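Long-range contacts in N-acetylmuramoyl-L-alanine amidase (Mycobacteroides abscessus, PDB 7AGO), which probably cleaves, with a bound zinc ion, the amide bond between N-acetylmuramic acid and L-alanine of the peptide stem in cell-wall peptidoglycan: residues P14-A19 and S37-G42; V102-A107 and K177-L182; H118-N123 and Y162-L167. All coordinates share one frame; numbering follows the deposited sequence.

Contact 1 (P14-A19 and S37-G42); sequences PGHNGA and SCQTSG. With ZN (zinc ion), chain D; ZGL (D-alpha-glutamine), chain B.
His16 and the loop turn at Thr40-Gly42 meet at the zinc site of this amidase fold: NE2 of His16 binds the zinc ion at 2.1 Å, while ND1, across the ring, donates a hydrogen bond of 2.9 Å to Thr40 O. The two ring nitrogens are thus divided between metal and protein, and the metal and the carbonyl together fix the rotation of the imidazole. The donor stands 53° out of the carbonyl plane, off its lone pairs. Over one ring face lies Gly42, its CA 3.5 Å from the ring centroid in a CH-pi contact.

Glu51 and His106 complete the protein ligands of the zinc, and water 4 occupies a further position. The D-alpha-glutamine reaches the same corner, with its O2 3.2 Å from His16 CE1.

In the next shell, water 3 accepts from Asn17 N and lies within hydrogen-bonding distance of Thr40 O, and water 1 accepts from His16 N and Gln39 NE2 while donating to the ligand's O2. The Gln39 chain bends at its second torsion (chi2 -60°), which brings OE1 back to accept from Thr40 N, 3.1 Å away, on a lone pair in the carbonyl plane.

Contact 2 (V102-A107 and K177-L182); sequences VVSIHA and KVLVEL. With ZN (zinc ion), chain D; ALA (alanine), chain C.
His106 and Glu181 are paired on neighbouring parallel strands at the centre of the amidase's mixed sheet, which run in register from Val102 beside Lys177 to this pair. His106 has the largest area buried by the contact. Its ND1 binds the zinc ion at 2.1 Å, and Leu179 approaches the CD2 corner of the ring obliquely, its CD2 3.5 Å from His106 CD2. CB of the bound alanine lies over one ring face.

At the other end Lys177 and Val102 bury the next largest areas. Lys177, fully extended, runs its methylenes over Val102, with CD 3.7 Å from Val102 CG1, and its NZ continues to a salt bridge with Glu94. Five backbone hydrogen bonds join the strands.

The Glu181 chain folds at its second torsion (chi2 -83°), carrying the carboxylate across the CB of His106. There OE2 accepts a hydrogen bond from the zinc-bound water 4, consistent with a carboxylate that orients, and perhaps activates, the water.

On the reverse side Val103, Ile105, Val178 and Val180 form an apolar layer against helices 51-68, 132-147 and 197-216. Leu182 reaches helices 51-68 and 197-216 too, and its CD1 meets Ile105 CG2 at 3.8 Å.

Contact 3 (H118-N123 and Y162-L167); sequences HVNYSN and YGRSDL. With ZGL (D-alpha-glutamine), chain B.
Backbone hydrogen bonds tie Tyr162 N to Val119 O, Arg164 N to Tyr121 O and Asn123 N to Arg164 O, each 2.9 Å long, and Tyr121 N to Tyr162 O, at 3.1 Å.

Arg164 carries the polar side-chain contacts. Its NH1 gives a 2.9 Å hydrogen bond to Asn120 OD1, in the guanidinium plane but 58° out of the amide plane. Within 162-167, NE and NH2 form a side-on salt bridge with Asp166 through two hydrogen bonds, NE 2.8 Å from Asp166 OD1, each carboxylate oxygen using its syn lone pair. These bonds, with water 5 linking NH1 to His118 NE2, fix the orientation of the guanidinium, which lies between Leu167 CD1 on one face and Tyr162 CE2 on the other.

The strands are parallel and joined by the crossover helix 132-147, a beta-alpha-beta unit that ends the sheet at strand 161-164.

Tyr121 CG sits between the backbone N and carbonyl carbon (chi1 67°), which lays the ring over Gly163, whose CA is 3.6 Å from the ring centroid in a CH-pi contact. On the Asn120 side Tyr162 CD2 approaches His118 CD2 at 3.8 Å, the ring planes 57° apart. Beyond the strand, Leu167 CA comes 3.3 Å from OXT of the D-alpha-glutamine.

In the fold
Contacts 1 and 2 converge on the zinc ion: His16 NE2 and His106 ND1 are 3.2 Å apart as fellow ligands, and water 4 belongs to both contacts. Gly15 N and Ile105 O, 2.9 Å apart, probably hydrogen-bond, linking the start of the contact 1 loop to the strand of contact 2. Contact 3 extends the same sheet outward: strand 118-122 runs antiparallel to strand 177-184, with Leu179 O 2.8 Å from Asn120 N, and the centres of contacts 2 and 3 lie about 10 Å apart. Contacts 1 and 3 do not touch, their nearest atoms lying about 8 Å apart, but they approach different ends of the D-alpha-glutamine: its amide faces 37-42 and its carboxylate faces Leu167.

Contact 1 (P14-A19 and S37-G42)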
# COMPACT_ATOMS: atom_id res chain seq x y z
N PRO A 14 6.34 1.68 -0.91
CA PRO A 14 5.85 3.06 -0.76
C PRO A 14 5.48 3.62 -2.13
O PRO A 14 6.33 3.83 -2.98
CB PRO A 14 7.06 3.79 -0.15
CG PRO A 14 8.27 2.93 -0.43
CD PRO A 14 7.80 1.61 -1.01
N GLY A 15 4.18 3.85 -2.32
CA GLY A 15 3.68 4.16 -3.65
C GLY A 15 4.29 5.43 -4.22
O GLY A 15 4.59 6.39 -3.50
N HIS A 16 4.44 5.43 -5.55
CA HIS A 16 4.93 6.54 -6.38
C HIS A 16 6.42 6.80 -6.19
O HIS A 16 7.08 6.13 -5.39
CB HIS A 16 4.10 7.80 -6.13
CG HIS A 16 2.63 7.54 -6.19
ND1 HIS A 16 1.95 7.39 -7.39
CD2 HIS A 16 1.72 7.34 -5.21
CE1 HIS A 16 0.68 7.12 -7.13
NE2 HIS A 16 0.51 7.10 -5.82
N ASN A 17 6.94 7.77 -6.95
CA ASN A 17 8.36 8.07 -7.03
C ASN A 17 8.70 9.34 -6.25
O ASN A 17 7.87 10.23 -6.07
CB ASN A 17 8.81 8.32 -8.48
CG ASN A 17 8.69 7.10 -9.37
OD1 ASN A 17 8.69 5.96 -8.92
ND2 ASN A 17 8.63 7.36 -10.68
N GLY A 18 9.98 9.45 -5.88
CA GLY A 18 10.48 10.72 -5.37
C GLY A 18 10.50 11.83 -6.40
O GLY A 18 10.37 13.01 -6.06
N ALA A 19 10.65 11.47 -7.68
CA ALA A 19 10.63 12.45 -8.76
C ALA A 19 10.20 11.74 -10.04
O ALA A 19 10.26 10.51 -10.13
CB ALA A 19 12.00 13.11 -8.95
N SER A 37 -0.12 3.24 -17.47
CA SER A 37 1.10 4.03 -17.36
C SER A 37 2.07 3.42 -16.36
O SER A 37 1.68 2.93 -15.30
CB SER A 37 0.76 5.47 -16.94
OG SER A 37 -0.01 6.12 -17.94
N CYS A 38 3.36 3.48 -16.71
CA CYS A 38 4.45 3.02 -15.84
C CYS A 38 4.32 3.57 -14.43
O CYS A 38 4.51 2.84 -13.45
CB CYS A 38 5.80 3.43 -16.45
SG CYS A 38 7.17 3.75 -15.26
N GLN A 39 4.01 4.86 -14.30
CA GLN A 39 3.82 5.46 -12.99
C GLN A 39 2.88 6.65 -13.12
O GLN A 39 2.59 7.14 -14.21
CB GLN A 39 5.15 5.94 -12.37
CG GLN A 39 5.80 4.99 -11.36
CD GLN A 39 4.94 4.66 -10.14
OE1 GLN A 39 3.90 5.28 -9.89
NE2 GLN A 39 5.37 3.67 -9.38
N THR A 40 2.42 7.12 -11.96
CA THR A 40 1.73 8.39 -11.83
C THR A 40 2.38 9.15 -10.68
O THR A 40 3.01 8.55 -9.80
CB THR A 40 0.23 8.23 -11.56
OG1 THR A 40 0.07 7.50 -10.33
CG2 THR A 40 -0.46 7.49 -12.70
N SER A 41 2.21 10.47 -10.67
CA SER A 41 2.91 11.27 -9.66
C SER A 41 2.37 11.02 -8.25
O SER A 41 3.12 11.16 -7.28
CB SER A 41 2.80 12.75 -9.99
OG SER A 41 1.45 13.17 -9.89
N GLY A 42 1.10 10.67 -8.12
CA GLY A 42 0.45 10.63 -6.82
C GLY A 42 -0.09 12.00 -6.44
O GLY A 42 0.13 13.00 -7.12
ZN ZN D . -1.16 6.52 -4.73
CD ZGL B . -0.01 4.19 -9.57
N ZGL B . -2.21 4.11 -8.44
O2 ZGL B . 0.52 4.17 -8.46
N1 ZGL B . 0.65 4.40 -10.70
CA ZGL B . -1.51 3.95 -9.72
CB ZGL B . -1.76 2.59 -10.38
C ZGL B . -1.25 0.07 -10.20
CG ZGL B . -1.09 1.46 -9.61
OXT ZGL B . -1.93 -0.07 -11.25
O ZGL B . -0.70 -0.87 -9.61
O HOH W 1 3.34 3.31 -7.18
O HOH W 2 5.88 11.66 -7.48
O HOH W 3 5.64 8.78 -9.24
O HOH W 4 -3.16 6.85 -4.18

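Contact 2 (V102-A107 and K177-L182)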
# COMPACT_ATOMS: atom_id res chain seq x y z
N VAL A 102 3.04 -9.01 1.04
CA VAL A 102 3.46 -7.77 0.40
C VAL A 102 2.44 -6.69 0.75
O VAL A 102 1.24 -6.91 0.62
CB VAL A 102 3.57 -7.92 -1.13
CG1 VAL A 102 3.97 -6.60 -1.77
CG2 VAL A 102 4.58 -9.00 -1.48
N VAL A 103 2.91 -5.52 1.17
CA VAL A 103 2.01 -4.41 1.47
C VAL A 103 2.46 -3.19 0.69
O VAL A 103 3.61 -2.75 0.83
CB VAL A 103 1.96 -4.09 2.98
CG1 VAL A 103 1.08 -2.88 3.22
CG2 VAL A 103 1.42 -5.29 3.75
N SER A 104 1.55 -2.64 -0.11
CA SER A 104 1.75 -1.38 -0.81
C SER A 104 1.02 -0.28 -0.05
O SER A 104 -0.12 -0.47 0.39
CB SER A 104 1.22 -1.49 -2.24
OG SER A 104 1.41 -0.28 -2.96
N ILE A 105 1.68 0.87 0.12
CA ILE A 105 1.14 1.97 0.92
C ILE A 105 0.90 3.17 0.02
O ILE A 105 1.82 3.63 -0.68
CB ILE A 105 2.09 2.35 2.08
CG1 ILE A 105 2.22 1.18 3.06
CG2 ILE A 105 1.59 3.61 2.78
CD1 ILE A 105 0.89 0.77 3.72
N HIS A 106 -0.32 3.69 0.06
CA HIS A 106 -0.72 4.84 -0.74
C HIS A 106 -1.52 5.78 0.15
O HIS A 106 -1.92 5.43 1.26
CB HIS A 106 -1.57 4.40 -1.95
CG HIS A 106 -0.76 3.85 -3.09
ND1 HIS A 106 -0.60 4.54 -4.28
CD2 HIS A 106 -0.07 2.69 -3.23
CE1 HIS A 106 0.16 3.83 -5.09
NE2 HIS A 106 0.49 2.70 -4.48
N ALA A 107 -1.76 6.99 -0.35
CA ALA A 107 -2.77 7.88 0.20
C ALA A 107 -3.56 8.47 -0.95
O ALA A 107 -3.04 8.64 -2.06
CB ALA A 107 -2.17 9.00 1.06
N LYS A 177 -0.96 -10.06 -1.17
CA LYS A 177 -0.65 -8.64 -1.30
C LYS A 177 -1.91 -7.82 -1.11
O LYS A 177 -2.99 -8.21 -1.57
CB LYS A 177 -0.03 -8.34 -2.68
CG LYS A 177 0.30 -6.86 -2.89
CD LYS A 177 1.10 -6.59 -4.17
CE LYS A 177 1.33 -5.09 -4.34
NZ LYS A 177 2.14 -4.77 -5.56
N VAL A 178 -1.77 -6.68 -0.43
CA VAL A 178 -2.82 -5.67 -0.36
C VAL A 178 -2.19 -4.31 -0.63
O VAL A 178 -1.00 -4.09 -0.39
CB VAL A 178 -3.55 -5.66 1.00
CG1 VAL A 178 -4.27 -6.99 1.23
CG2 VAL A 178 -2.57 -5.37 2.15
N LEU A 179 -3.01 -3.40 -1.16
CA LEU A 179 -2.61 -2.00 -1.34
C LEU A 179 -3.50 -1.20 -0.40
O LEU A 179 -4.72 -1.12 -0.60
CB LEU A 179 -2.78 -1.55 -2.79
CG LEU A 179 -2.22 -0.18 -3.21
CD1 LEU A 179 -2.12 -0.06 -4.74
CD2 LEU A 179 -3.07 0.96 -2.65
N VAL A 180 -2.90 -0.61 0.63
CA VAL A 180 -3.63 0.12 1.65
C VAL A 180 -3.57 1.60 1.31
O VAL A 180 -2.49 2.20 1.30
CB VAL A 180 -3.08 -0.14 3.06
CG1 VAL A 180 -3.92 0.60 4.09
CG2 VAL A 180 -3.07 -1.63 3.37
N GLU A 181 -4.73 2.19 1.01
CA GLU A 181 -4.89 3.64 0.94
C GLU A 181 -5.21 4.11 2.36
O GLU A 181 -6.31 3.84 2.87
CB GLU A 181 -6.00 4.01 -0.03
CG GLU A 181 -5.69 3.73 -1.51
CD GLU A 181 -4.88 4.84 -2.14
OE1 GLU A 181 -4.53 5.78 -1.40
OE2 GLU A 181 -4.60 4.77 -3.37
N LEU A 182 -4.25 4.77 3.02
CA LEU A 182 -4.41 4.98 4.45
C LEU A 182 -5.38 6.09 4.79
O LEU A 182 -5.88 6.14 5.92
CB LEU A 182 -3.05 5.25 5.11
CG LEU A 182 -2.19 4.00 5.32
CD1 LEU A 182 -0.74 4.37 5.64
CD2 LEU A 182 -2.79 3.16 6.45
ZN ZN D . -1.16 6.52 -4.73
N ALA C . -5.50 4.83 -7.07
CA ALA C . -4.13 4.35 -6.98
C ALA C . -3.54 4.12 -8.36
O ALA C . -4.29 4.05 -9.35
CB ALA C . -4.08 3.06 -6.15
O HOH W 4 -3.16 6.85 -4.18

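Contact 3 (H118-N123 and Y162-L167)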
# COMPACT_ATOMS: atom_id res chain seq x y z
N HIS A 118 -8.90 2.52 2.98
CA HIS A 118 -9.48 1.35 2.34
C HIS A 118 -8.38 0.42 1.86
O HIS A 118 -7.31 0.86 1.44
CB HIS A 118 -10.48 1.69 1.19
CG HIS A 118 -9.91 2.46 0.03
ND1 HIS A 118 -9.59 3.80 0.10
CD2 HIS A 118 -9.73 2.11 -1.27
CE1 HIS A 118 -9.18 4.22 -1.08
NE2 HIS A 118 -9.26 3.21 -1.94
N VAL A 119 -8.65 -0.88 1.97
CA VAL A 119 -7.71 -1.95 1.66
C VAL A 119 -8.11 -2.51 0.31
O VAL A 119 -9.19 -3.10 0.17
CB VAL A 119 -7.73 -3.03 2.75
CG1 VAL A 119 -6.78 -4.18 2.39
CG2 VAL A 119 -7.36 -2.44 4.11
N ASN A 120 -7.25 -2.31 -0.69
CA ASN A 120 -7.50 -2.75 -2.06
C ASN A 120 -6.89 -4.13 -2.28
O ASN A 120 -5.77 -4.41 -1.83
CB ASN A 120 -6.91 -1.76 -3.07
CG ASN A 120 -7.50 -0.37 -2.92
OD1 ASN A 120 -8.54 -0.06 -3.49
ND2 ASN A 120 -6.85 0.47 -2.11
N TYR A 121 -7.63 -4.98 -2.98
CA TYR A 121 -7.17 -6.33 -3.26
C TYR A 121 -7.69 -6.75 -4.62
O TYR A 121 -8.67 -6.20 -5.14
CB TYR A 121 -7.62 -7.32 -2.17
CG TYR A 121 -9.12 -7.53 -2.13
CD1 TYR A 121 -9.94 -6.65 -1.43
CD2 TYR A 121 -9.71 -8.59 -2.80
CE1 TYR A 121 -11.31 -6.83 -1.39
CE2 TYR A 121 -11.09 -8.78 -2.77
CZ TYR A 121 -11.88 -7.90 -2.07
OH TYR A 121 -13.25 -8.09 -2.04
N SER A 122 -7.03 -7.75 -5.20
CA SER A 122 -7.34 -8.19 -6.56
C SER A 122 -8.68 -8.91 -6.61
O SER A 122 -8.92 -9.87 -5.88
CB SER A 122 -6.24 -9.11 -7.08
OG SER A 122 -6.54 -9.57 -8.39
N ASN A 123 -9.56 -8.45 -7.49
CA ASN A 123 -10.86 -9.10 -7.64
C ASN A 123 -11.41 -8.81 -9.03
O ASN A 123 -11.50 -7.64 -9.43
CB ASN A 123 -11.85 -8.61 -6.57
CG ASN A 123 -13.07 -9.50 -6.46
OD1 ASN A 123 -12.97 -10.73 -6.53
ND2 ASN A 123 -14.24 -8.89 -6.29
N TYR A 162 -11.90 -2.89 -0.79
CA TYR A 162 -12.18 -2.51 -2.17
C TYR A 162 -11.54 -3.55 -3.09
O TYR A 162 -10.33 -3.51 -3.33
CB TYR A 162 -11.65 -1.12 -2.46
CG TYR A 162 -12.20 -0.46 -3.70
CD1 TYR A 162 -13.36 -0.92 -4.31
CD2 TYR A 162 -11.55 0.62 -4.27
CE1 TYR A 162 -13.86 -0.31 -5.45
CE2 TYR A 162 -12.03 1.24 -5.41
CZ TYR A 162 -13.19 0.77 -5.99
OH TYR A 162 -13.66 1.40 -7.12
N GLY A 163 -12.35 -4.47 -3.61
CA GLY A 163 -11.86 -5.43 -4.58
C GLY A 163 -11.90 -4.81 -5.96
O GLY A 163 -12.90 -4.19 -6.34
N ARG A 164 -10.80 -4.94 -6.71
CA ARG A 164 -10.74 -4.27 -8.00
C ARG A 164 -9.81 -5.01 -8.95
O ARG A 164 -8.95 -5.79 -8.54
CB ARG A 164 -10.27 -2.83 -7.84
CG ARG A 164 -8.93 -2.73 -7.17
CD ARG A 164 -8.79 -1.36 -6.56
NE ARG A 164 -8.76 -0.32 -7.58
CZ ARG A 164 -8.63 0.97 -7.30
NH1 ARG A 164 -8.52 1.38 -6.04
NH2 ARG A 164 -8.61 1.86 -8.29
N SER A 165 -9.99 -4.71 -10.23
CA SER A 165 -9.30 -5.41 -11.29
C SER A 165 -8.34 -4.52 -12.08
O SER A 165 -7.65 -5.01 -12.97
CB SER A 165 -10.32 -6.03 -12.25
OG SER A 165 -11.11 -5.01 -12.84
N ASP A 166 -8.28 -3.22 -11.76
CA ASP A 166 -7.60 -2.25 -12.60
C ASP A 166 -6.17 -1.95 -12.17
O ASP A 166 -5.49 -1.18 -12.85
CB ASP A 166 -8.40 -0.94 -12.63
CG ASP A 166 -8.60 -0.34 -11.24
OD1 ASP A 166 -8.83 -1.10 -10.28
OD2 ASP A 166 -8.52 0.90 -11.11
N LEU A 167 -5.68 -2.55 -11.08
CA LEU A 167 -4.37 -2.21 -10.53
C LEU A 167 -3.33 -3.25 -10.93
O LEU A 167 -3.39 -4.40 -10.48
CB LEU A 167 -4.44 -2.07 -9.02
CG LEU A 167 -5.33 -0.92 -8.52
CD1 LEU A 167 -5.15 -0.71 -7.03
CD2 LEU A 167 -5.04 0.37 -9.27
CD ZGL B . -0.01 4.19 -9.57
N ZGL B . -2.21 4.11 -8.44
O2 ZGL B . 0.52 4.17 -8.46
N1 ZGL B . 0.65 4.40 -10.70
CA ZGL B . -1.51 3.95 -9.72
CB ZGL B . -1.76 2.59 -10.38
C ZGL B . -1.25 0.07 -10.20
CG ZGL B . -1.09 1.46 -9.61
OXT ZGL B . -1.93 -0.07 -11.25
O ZGL B . -0.70 -0.87 -9.61
O HOH W 5 -8.64 3.79 -4.69
O HOH W 6 -14.93 -6.16 -6.85